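Cellobiose 2-epimerase (Ruminococcus albus, PDB 3VW5) catalyses the reversible epimerization of cellobiose to 4-O-beta-D-glucopyranosyl-D-mannose, acting on the unmodified sugar. Local coordinates at residues G31-L37 with H360-V366; V47-R52 with Y110-A115. The protein carries 2 engineered substitutions. Numbering follows the deposited sequence.

Contact 1: G31-L37 with H360-V366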
ATOM      1  N   GLY A  31       1.454  18.090  -4.500  1.00 34.21           N
ATOM      2  CA  GLY A  31       1.557  17.372  -3.250  1.00 36.97           C
ATOM      3  C   GLY A  31       0.347  17.448  -2.332  1.00 46.07           C
ATOM      4  O   GLY A  31       0.243  16.655  -1.391  1.00 43.25           O
ATOM      5  N   TYR A  32      -0.571  18.381  -2.579  1.00 42.51           N
ATOM      6  CA  TYR A  32      -1.665  18.582  -1.636  1.00 41.64           C
ATOM      7  C   TYR A  32      -2.962  19.081  -2.270  1.00 47.78           C
ATOM      8  O   TYR A  32      -2.997  20.126  -2.937  1.00 46.04           O
ATOM      9  CB  TYR A  32      -1.218  19.502  -0.489  1.00 41.08           C
ATOM     10  CG  TYR A  32      -2.251  19.691   0.601  1.00 44.70           C
ATOM     11  CD1 TYR A  32      -2.286  18.852   1.715  1.00 46.06           C
ATOM     12  CD2 TYR A  32      -3.189  20.718   0.525  1.00 47.45           C
ATOM     13  CE1 TYR A  32      -3.240  19.029   2.722  1.00 49.82           C
ATOM     14  CE2 TYR A  32      -4.143  20.896   1.513  1.00 50.00           C
ATOM     15  CZ  TYR A  32      -4.169  20.049   2.611  1.00 51.50           C
ATOM     16  OH  TYR A  32      -5.122  20.242   3.594  1.00 55.32           O
ATOM     17  N   LEU A  33      -4.022  18.305  -2.066  1.00 46.09           N
ATOM     18  CA  LEU A  33      -5.378  18.727  -2.391  1.00 42.90           C
ATOM     19  C   LEU A  33      -6.229  18.587  -1.129  1.00 42.43           C
ATOM     20  O   LEU A  33      -6.512  17.461  -0.680  1.00 38.71           O
ATOM     21  CB  LEU A  33      -5.969  17.875  -3.516  1.00 39.60           C
ATOM     22  CG  LEU A  33      -7.413  18.240  -3.907  1.00 41.30           C
ATOM     23  CD1 LEU A  33      -7.461  19.584  -4.625  1.00 37.86           C
ATOM     24  CD2 LEU A  33      -8.070  17.163  -4.754  1.00 38.07           C
ATOM     25  N   SER A  34      -6.621  19.722  -0.557  1.00 43.37           N
ATOM     26  CA  SER A  34      -7.418  19.748   0.679  1.00 42.94           C
ATOM     27  C   SER A  34      -8.791  19.065   0.561  1.00 40.84           C
ATOM     28  O   SER A  34      -9.281  18.779  -0.544  1.00 40.27           O
ATOM     29  CB  SER A  34      -7.617  21.191   1.146  1.00 41.61           C
ATOM     30  OG  SER A  34      -8.650  21.837   0.408  1.00 39.49           O
ATOM     31  N   TYR A  35      -9.404  18.817   1.717  1.00 43.58           N
ATOM     32  CA  TYR A  35     -10.763  18.286   1.787  1.00 40.93           C
ATOM     33  C   TYR A  35     -11.736  19.159   0.995  1.00 42.67           C
ATOM     34  O   TYR A  35     -12.570  18.643   0.242  1.00 39.12           O
ATOM     35  CB  TYR A  35     -11.228  18.191   3.237  1.00 36.65           C
ATOM     36  CG  TYR A  35     -12.717  17.937   3.366  1.00 43.63           C
ATOM     37  CD1 TYR A  35     -13.224  16.629   3.375  1.00 38.34           C
ATOM     38  CD2 TYR A  35     -13.617  18.994   3.478  1.00 38.07           C
ATOM     39  CE1 TYR A  35     -14.573  16.376   3.490  1.00 35.75           C
ATOM     40  CE2 TYR A  35     -14.980  18.757   3.588  1.00 40.80           C
ATOM     41  CZ  TYR A  35     -15.458  17.443   3.596  1.00 45.75           C
ATOM     42  OH  TYR A  35     -16.816  17.196   3.710  1.00 48.29           O
ATOM     43  N   GLY A  36     -11.625  20.479   1.177  1.00 41.03           N
ATOM     44  CA  GLY A  36     -12.428  21.441   0.437  1.00 40.28           C
ATOM     45  C   GLY A  36     -12.032  21.608  -1.031  1.00 42.81           C
ATOM     46  O   GLY A  36     -12.514  22.510  -1.724  1.00 44.47           O
ATOM     47  N   LEU A  37     -11.152  20.730  -1.497  1.00 40.52           N
ATOM     48  CA  LEU A  37     -10.733  20.671  -2.899  1.00 47.32           C
ATOM     49  C   LEU A  37      -9.939  21.896  -3.364  1.00 43.60           C
ATOM     50  O   LEU A  37      -9.914  22.208  -4.550  1.00 40.91           O
ATOM     51  CB  LEU A  37     -11.920  20.380  -3.834  1.00 41.88           C
ATOM     52  CG  LEU A  37     -12.697  19.093  -3.533  1.00 45.97           C
ATOM     53  CD1 LEU A  37     -13.791  18.861  -4.557  1.00 42.24           C
ATOM     54  CD2 LEU A  37     -11.760  17.881  -3.472  1.00 42.96           C
ATOM     55  N   HIS A 360     -14.992  13.210   7.443  1.00 45.35           N
ATOM     56  CA  HIS A 360     -14.125  14.011   8.294  1.00 39.62           C
ATOM     57  C   HIS A 360     -13.597  15.138   7.445  1.00 43.11           C
ATOM     58  O   HIS A 360     -12.745  14.931   6.588  1.00 46.12           O
ATOM     59  CB  HIS A 360     -12.935  13.194   8.795  1.00 42.45           C
ATOM     60  CG  HIS A 360     -13.266  12.225   9.884  1.00 43.18           C
ATOM     61  ND1 HIS A 360     -12.335  11.345  10.396  1.00 42.95           N
ATOM     62  CD2 HIS A 360     -14.411  11.998  10.570  1.00 44.23           C
ATOM     63  CE1 HIS A 360     -12.893  10.618  11.347  1.00 42.76           C
ATOM     64  NE2 HIS A 360     -14.155  10.994  11.473  1.00 42.29           N
ATOM     65  N   ASP A 361     -14.088  16.340   7.690  1.00 44.57           N
ATOM     66  CA  ASP A 361     -13.740  17.483   6.858  1.00 42.45           C
ATOM     67  C   ASP A 361     -12.328  17.997   7.126  1.00 39.88           C
ATOM     68  O   ASP A 361     -11.941  19.047   6.614  1.00 43.94           O
ATOM     69  CB  ASP A 361     -14.783  18.606   7.030  1.00 48.14           C
ATOM     70  CG  ASP A 361     -14.698  19.315   8.404  1.00 53.72           C
ATOM     71  OD1 ASP A 361     -15.272  20.423   8.520  1.00 57.62           O
ATOM     72  OD2 ASP A 361     -14.065  18.788   9.352  1.00 46.64           O
ATOM     73  N   TYR A 362     -11.564  17.269   7.930  1.00 36.48           N
ATOM     74  CA  TYR A 362     -10.191  17.678   8.218  1.00 42.98           C
ATOM     75  C   TYR A 362      -9.130  16.762   7.594  1.00 40.55           C
ATOM     76  O   TYR A 362      -7.940  16.910   7.866  1.00 40.22           O
ATOM     77  CB  TYR A 362      -9.963  17.786   9.727  1.00 35.97           C
ATOM     78  CG  TYR A 362     -10.314  16.531  10.494  1.00 40.08           C
ATOM     79  CD1 TYR A 362     -11.600  16.326  10.988  1.00 42.46           C
ATOM     80  CD2 TYR A 362      -9.362  15.552  10.727  1.00 40.45           C
ATOM     81  CE1 TYR A 362     -11.920  15.172  11.699  1.00 43.18           C
ATOM     82  CE2 TYR A 362      -9.668  14.401  11.429  1.00 35.26           C
ATOM     83  CZ  TYR A 362     -10.941  14.210  11.915  1.00 43.89           C
ATOM     84  OH  TYR A 362     -11.232  13.057  12.626  1.00 52.46           O
ATOM     85  N   LYS A 363      -9.569  15.809   6.778  1.00 41.23           N
ATOM     86  CA  LYS A 363      -8.653  14.899   6.100  1.00 41.86           C
ATOM     87  C   LYS A 363      -8.560  15.311   4.636  1.00 40.92           C
ATOM     88  O   LYS A 363      -9.583  15.417   3.956  1.00 46.60           O
ATOM     89  CB  LYS A 363      -9.132  13.442   6.211  1.00 38.36           C
ATOM     90  CG  LYS A 363      -9.162  12.875   7.619  1.00 37.86           C
ATOM     91  CD  LYS A 363      -7.844  13.053   8.326  1.00 41.49           C
ATOM     92  CE  LYS A 363      -6.814  12.015   7.887  1.00 44.90           C
ATOM     93  NZ  LYS A 363      -5.610  12.068   8.781  1.00 41.46           N
ATOM     94  N   GLU A 364      -7.345  15.546   4.153  1.00 40.77           N
ATOM     95  CA  GLU A 364      -7.139  16.007   2.777  1.00 41.46           C
ATOM     96  C   GLU A 364      -7.539  14.963   1.730  1.00 42.68           C
ATOM     97  O   GLU A 364      -7.556  13.756   2.013  1.00 41.30           O
ATOM     98  CB  GLU A 364      -5.681  16.414   2.555  1.00 38.43           C
ATOM     99  CG  GLU A 364      -4.907  16.624   3.847  1.00 57.60           C
ATOM    100  CD  GLU A 364      -4.256  15.351   4.345  1.00 55.86           C
ATOM    101  OE1 GLU A 364      -4.616  14.874   5.452  1.00 56.15           O
ATOM    102  OE2 GLU A 364      -3.385  14.832   3.617  1.00 54.61           O
ATOM    103  N   THR A 365      -7.844  15.435   0.521  1.00 35.80           N
ATOM    104  CA  THR A 365      -8.177  14.555  -0.598  1.00 40.52           C
ATOM    105  C   THR A 365      -6.910  13.911  -1.178  1.00 37.09           C
ATOM    106  O   THR A 365      -6.908  12.755  -1.585  1.00 29.42           O
ATOM    107  CB  THR A 365      -8.896  15.336  -1.704  1.00 36.59           C
ATOM    108  OG1 THR A 365      -9.971  16.082  -1.129  1.00 43.55           O
ATOM    109  CG2 THR A 365      -9.475  14.398  -2.739  1.00 40.53           C
ATOM    110  N   VAL A 366      -5.835  14.688  -1.198  1.00 35.72           N
ATOM    111  CA  VAL A 366      -4.544  14.218  -1.662  1.00 36.28           C
ATOM    112  C   VAL A 366      -3.456  14.804  -0.783  1.00 39.84           C
ATOM    113  O   VAL A 366      -3.441  16.010  -0.526  1.00 42.11           O
ATOM    114  CB  VAL A 366      -4.246  14.669  -3.104  1.00 39.24           C
ATOM    115  CG1 VAL A 366      -2.870  14.164  -3.529  1.00 35.60           C
ATOM    116  CG2 VAL A 366      -5.321  14.190  -4.063  1.00 31.36           C
TER
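Backbone hydrogen bonds tie the loop after helix 2-19 to the loop before helix 373-385. Leu33 N donates to Val366 O (2.8 Å) and Val366 N to Leu33 O (2.9 Å), both nearly straight, making a single antiparallel hydrogen-bonded bridge. Thr365 N also reaches Leu33 O at 2.7 Å, but the bond is bent and weak; with Thr365 and Val366 both opposite Leu33, this is a classic beta bulge. A CA-H...O contact from Tyr32 CA to Val366 O (3.3 Å) extends the pairing. One side-chain hydrogen bond is added, from Thr365 OG1 to Ser34 O (2.8 Å); the same carbonyl accepts Leu37 N (2.9 Å) and so closes the type I turn Ser34-Leu37. Apolar packing joins Leu33 CB to Val366 CB and Leu33 CD2 to Thr365 CB, each at 3.7 Å, and Phe17 of helix 2-19 touches all three side chains. Farther along, Tyr35 lies against the type I turn His360-Lys363: Asp361 CA sits 3.4 Å from the ring centroid, almost on the ring normal, a CH-pi contact. Arg344 makes a cation-pi contact with Tyr35 and a hydrogen bond to its carbonyl. Three of the four hydrogen bonds link main-chain atoms, so the pairing of these sequence-distant loops rests mainly on the backbone, while Leu33, Thr365, Val366 and Tyr35 add apolar, hydroxyl and CH-pi contacts.

Contact 2: V47-R52 with Y110-A115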
ATOM      1  N   VAL A  47       7.691  11.419  -1.176  1.00 42.00           N
ATOM      2  CA  VAL A  47       8.199  10.433  -2.119  1.00 39.29           C
ATOM      3  C   VAL A  47       7.383   9.137  -2.113  1.00 37.14           C
ATOM      4  O   VAL A  47       7.229   8.494  -3.157  1.00 39.32           O
ATOM      5  CB  VAL A  47       9.737  10.220  -2.013  1.00 41.34           C
ATOM      6  CG1 VAL A  47      10.377  11.331  -1.169  1.00 37.59           C
ATOM      7  CG2 VAL A  47      10.076   8.839  -1.512  1.00 37.62           C
ATOM      8  N   ILE A  48       6.830   8.764  -0.963  1.00 35.82           N
ATOM      9  CA  ILE A  48       5.876   7.652  -0.938  1.00 37.44           C
ATOM     10  C   ILE A  48       4.669   7.918  -1.856  1.00 36.77           C
ATOM     11  O   ILE A  48       4.150   7.009  -2.501  1.00 40.40           O
ATOM     12  CB  ILE A  48       5.415   7.307   0.495  1.00 36.71           C
ATOM     13  CG1 ILE A  48       5.940   5.929   0.891  1.00 45.48           C
ATOM     14  CG2 ILE A  48       3.913   7.275   0.586  1.00 38.73           C
ATOM     15  CD1 ILE A  48       6.020   5.740   2.387  1.00 50.48           C
ATOM     16  N   LEU A  49       4.248   9.173  -1.917  1.00 30.08           N
ATOM     17  CA  LEU A  49       3.160   9.583  -2.776  1.00 33.81           C
ATOM     18  C   LEU A  49       3.539   9.373  -4.240  1.00 40.51           C
ATOM     19  O   LEU A  49       2.756   8.834  -5.018  1.00 39.42           O
ATOM     20  CB  LEU A  49       2.796  11.054  -2.508  1.00 35.03           C
ATOM     21  CG  LEU A  49       1.878  11.788  -3.490  1.00 34.58           C
ATOM     22  CD1 LEU A  49       0.566  11.063  -3.656  1.00 34.10           C
ATOM     23  CD2 LEU A  49       1.650  13.230  -3.073  1.00 35.91           C
ATOM     24  N   HIS A  50       4.745   9.803  -4.613  1.00 40.78           N
ATOM     25  CA  HIS A  50       5.203   9.640  -5.980  1.00 35.62           C
ATOM     26  C   HIS A  50       5.453   8.192  -6.358  1.00 38.13           C
ATOM     27  O   HIS A  50       5.167   7.782  -7.483  1.00 42.66           O
ATOM     28  CB  HIS A  50       6.415  10.514  -6.258  1.00 35.12           C
ATOM     29  CG  HIS A  50       6.055  11.942  -6.500  1.00 46.37           C
ATOM     30  ND1 HIS A  50       5.664  12.790  -5.484  1.00 43.34           N
ATOM     31  CD2 HIS A  50       5.966  12.660  -7.646  1.00 46.33           C
ATOM     32  CE1 HIS A  50       5.379  13.974  -5.993  1.00 41.05           C
ATOM     33  NE2 HIS A  50       5.553  13.923  -7.301  1.00 38.39           N
ATOM     34  N   SER A  51       5.957   7.397  -5.432  1.00 32.60           N
ATOM     35  CA  SER A  51       6.127   5.999  -5.753  1.00 31.17           C
ATOM     36  C   SER A  51       4.780   5.346  -5.991  1.00 32.27           C
ATOM     37  O   SER A  51       4.638   4.518  -6.881  1.00 30.61           O
ATOM     38  CB  SER A  51       6.911   5.288  -4.663  1.00 32.62           C
ATOM     39  OG  SER A  51       8.207   5.836  -4.589  1.00 31.48           O
ATOM     40  N   ARG A  52       3.781   5.732  -5.202  1.00 37.23           N
ATOM     41  CA  ARG A  52       2.447   5.150  -5.344  1.00 37.05           C
ATOM     42  C   ARG A  52       1.765   5.564  -6.651  1.00 33.53           C
ATOM     43  O   ARG A  52       1.080   4.756  -7.303  1.00 28.84           O
ATOM     44  CB  ARG A  52       1.595   5.463  -4.126  1.00 33.14           C
ATOM     45  CG  ARG A  52       2.058   4.715  -2.906  1.00 39.61           C
ATOM     46  CD  ARG A  52       1.478   5.261  -1.617  1.00 39.36           C
ATOM     47  NE  ARG A  52       1.585   4.293  -0.533  1.00 44.43           N
ATOM     48  CZ  ARG A  52       0.980   4.409   0.648  1.00 49.50           C
ATOM     49  NH1 ARG A  52       0.211   5.461   0.918  1.00 50.82           N
ATOM     50  NH2 ARG A  52       1.141   3.465   1.561  1.00 44.62           N
ATOM     51  N   TYR A 110      10.218   1.391   5.061  1.00 39.38           N
ATOM     52  CA  TYR A 110       8.886   1.326   4.477  1.00 36.85           C
ATOM     53  C   TYR A 110       8.792   2.151   3.185  1.00 36.77           C
ATOM     54  O   TYR A 110       8.219   1.707   2.182  1.00 36.96           O
ATOM     55  CB  TYR A 110       7.921   1.821   5.542  1.00 41.45           C
ATOM     56  CG  TYR A 110       6.505   1.988   5.128  1.00 41.95           C
ATOM     57  CD1 TYR A 110       5.596   0.972   5.334  1.00 51.08           C
ATOM     58  CD2 TYR A 110       6.054   3.185   4.580  1.00 47.94           C
ATOM     59  CE1 TYR A 110       4.272   1.119   4.982  1.00 55.70           C
ATOM     60  CE2 TYR A 110       4.728   3.350   4.213  1.00 54.02           C
ATOM     61  CZ  TYR A 110       3.835   2.310   4.421  1.00 60.97           C
ATOM     62  OH  TYR A 110       2.503   2.448   4.085  1.00 64.68           O
ATOM     63  N   ASN A 111       9.370   3.347   3.215  1.00 36.18           N
ATOM     64  CA  ASN A 111       9.390   4.235   2.062  1.00 31.34           C
ATOM     65  C   ASN A 111      10.242   3.649   0.946  1.00 35.70           C
ATOM     66  O   ASN A 111       9.799   3.591  -0.204  1.00 41.34           O
ATOM     67  CB  ASN A 111       9.907   5.616   2.473  1.00 38.19           C
ATOM     68  CG  ASN A 111       9.779   6.654   1.368  1.00 37.32           C
ATOM     69  OD1 ASN A 111       8.887   6.579   0.524  1.00 35.36           O
ATOM     70  ND2 ASN A 111      10.675   7.635   1.378  1.00 31.23           N
ATOM     71  N   ILE A 112      11.454   3.195   1.283  1.00 36.66           N
ATOM     72  CA  ILE A 112      12.336   2.551   0.296  1.00 31.90           C
ATOM     73  C   ILE A 112      11.731   1.299  -0.351  1.00 33.14           C
ATOM     74  O   ILE A 112      11.932   1.052  -1.546  1.00 37.03           O
ATOM     75  CB  ILE A 112      13.704   2.174   0.881  1.00 31.40           C
ATOM     76  CG1 ILE A 112      14.372   3.395   1.523  1.00 35.90           C
ATOM     77  CG2 ILE A 112      14.574   1.561  -0.210  1.00 27.77           C
ATOM     78  CD1 ILE A 112      15.357   3.059   2.640  1.00 28.56           C
ATOM     79  N   ALA A 113      11.011   0.498   0.431  1.00 28.43           N
ATOM     80  CA  ALA A 113      10.361  -0.681  -0.111  1.00 30.03           C
ATOM     81  C   ALA A 113       9.398  -0.257  -1.219  1.00 35.39           C
ATOM     82  O   ALA A 113       9.290  -0.914  -2.247  1.00 35.63           O
ATOM     83  CB  ALA A 113       9.619  -1.446   0.984  1.00 27.98           C
ATOM     84  N   PHE A 114       8.696   0.848  -1.002  1.00 34.56           N
ATOM     85  CA  PHE A 114       7.679   1.273  -1.946  1.00 37.42           C
ATOM     86  C   PHE A 114       8.294   1.713  -3.264  1.00 39.80           C
ATOM     87  O   PHE A 114       7.815   1.335  -4.334  1.00 35.08           O
ATOM     88  CB  PHE A 114       6.816   2.385  -1.366  1.00 37.47           C
ATOM     89  CG  PHE A 114       5.445   1.949  -1.051  1.00 41.72           C
ATOM     90  CD1 PHE A 114       4.550   1.683  -2.078  1.00 44.00           C
ATOM     91  CD2 PHE A 114       5.040   1.769   0.279  1.00 50.96           C
ATOM     92  CE1 PHE A 114       3.261   1.245  -1.792  1.00 44.64           C
ATOM     93  CE2 PHE A 114       3.751   1.340   0.586  1.00 46.52           C
ATOM     94  CZ  PHE A 114       2.859   1.074  -0.454  1.00 51.22           C
ATOM     95  N   ALA A 115       9.344   2.527  -3.175  1.00 38.53           N
ATOM     96  CA  ALA A 115      10.158   2.858  -4.345  1.00 38.48           C
ATOM     97  C   ALA A 115      10.485   1.590  -5.161  1.00 35.08           C
ATOM     98  O   ALA A 115      10.288   1.558  -6.375  1.00 34.06           O
ATOM     99  CB  ALA A 115      11.425   3.590  -3.924  1.00 36.49           C
TER
HETATM  100  O   HOH W   1       8.858   5.609  -1.917  1.00 31.09           O
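Helices 47-52 and 110-115 run side by side in nearly the same direction, their axes 24° apart and 9.0 Å distant at closest approach. The CA atoms come nearest at Ile48-Asn111 (5.7 Å) and Ser51-Ala115 (5.3 Å), about one turn apart on each helix. No direct hydrogen bond crosses the interface; a buried water bridges it instead, donating to Asn111 OD1 (2.6 Å) and hydrogen-bonded to Ser51 OG (2.8 Å). Ile48 fills the middle, with CD1 3.3 Å from Tyr110 CE2 at the edge of that ring and CG1 4.3 Å from Phe114 CB. Val47 CG2 meets Asn111 ND2 at 3.2 Å, while small Ser51 and Ala115 let the backbones draw close, Ser51 OG lying 3.6 Å from Ala115 CA. Arg52 reaches across to Phe114 in an off-centre cation-pi contact, its CZ 4.5 Å from the ring centroid and NE over one face. Its NH2 is 3.0 Å from Tyr110 OH, but at an angle too poor for a hydrogen bond. The pair belongs to the inner helices of the (alpha/alpha)6 barrel. Helices 67-84 and 129-145 pack behind it, touching Val47 and Ser51, and Ile112 and Ala115, respectively; helix 179-196 follows beside Tyr110 and Phe114, whose rings both meet His184, and the strand end at Gly46 leads directly into Val47.

How the contacts relate
The two contacts lie at different depths in the barrel, their centres about 20 Å apart. Contact 2, about 9 Å from the centre of the chain, joins neighbouring inner helices; contact 1, about 19 Å out, pairs loops from near the two chain ends, with both helices of contact 2 in the 322 residues between. They touch where Gly31 O packs 4.1 Å from Leu49 CD2. Just after 360-366, Cys371 touches Leu49 and Arg52, and Tyr373 meets Phe114 edge-to-face. In epimerases of this fold the substrate pocket lies in the central cavity ringed by the inner helices, so Arg52, Tyr110 and Phe114 of contact 2 probably belong to its wall, whereas contact 1 lies farther out.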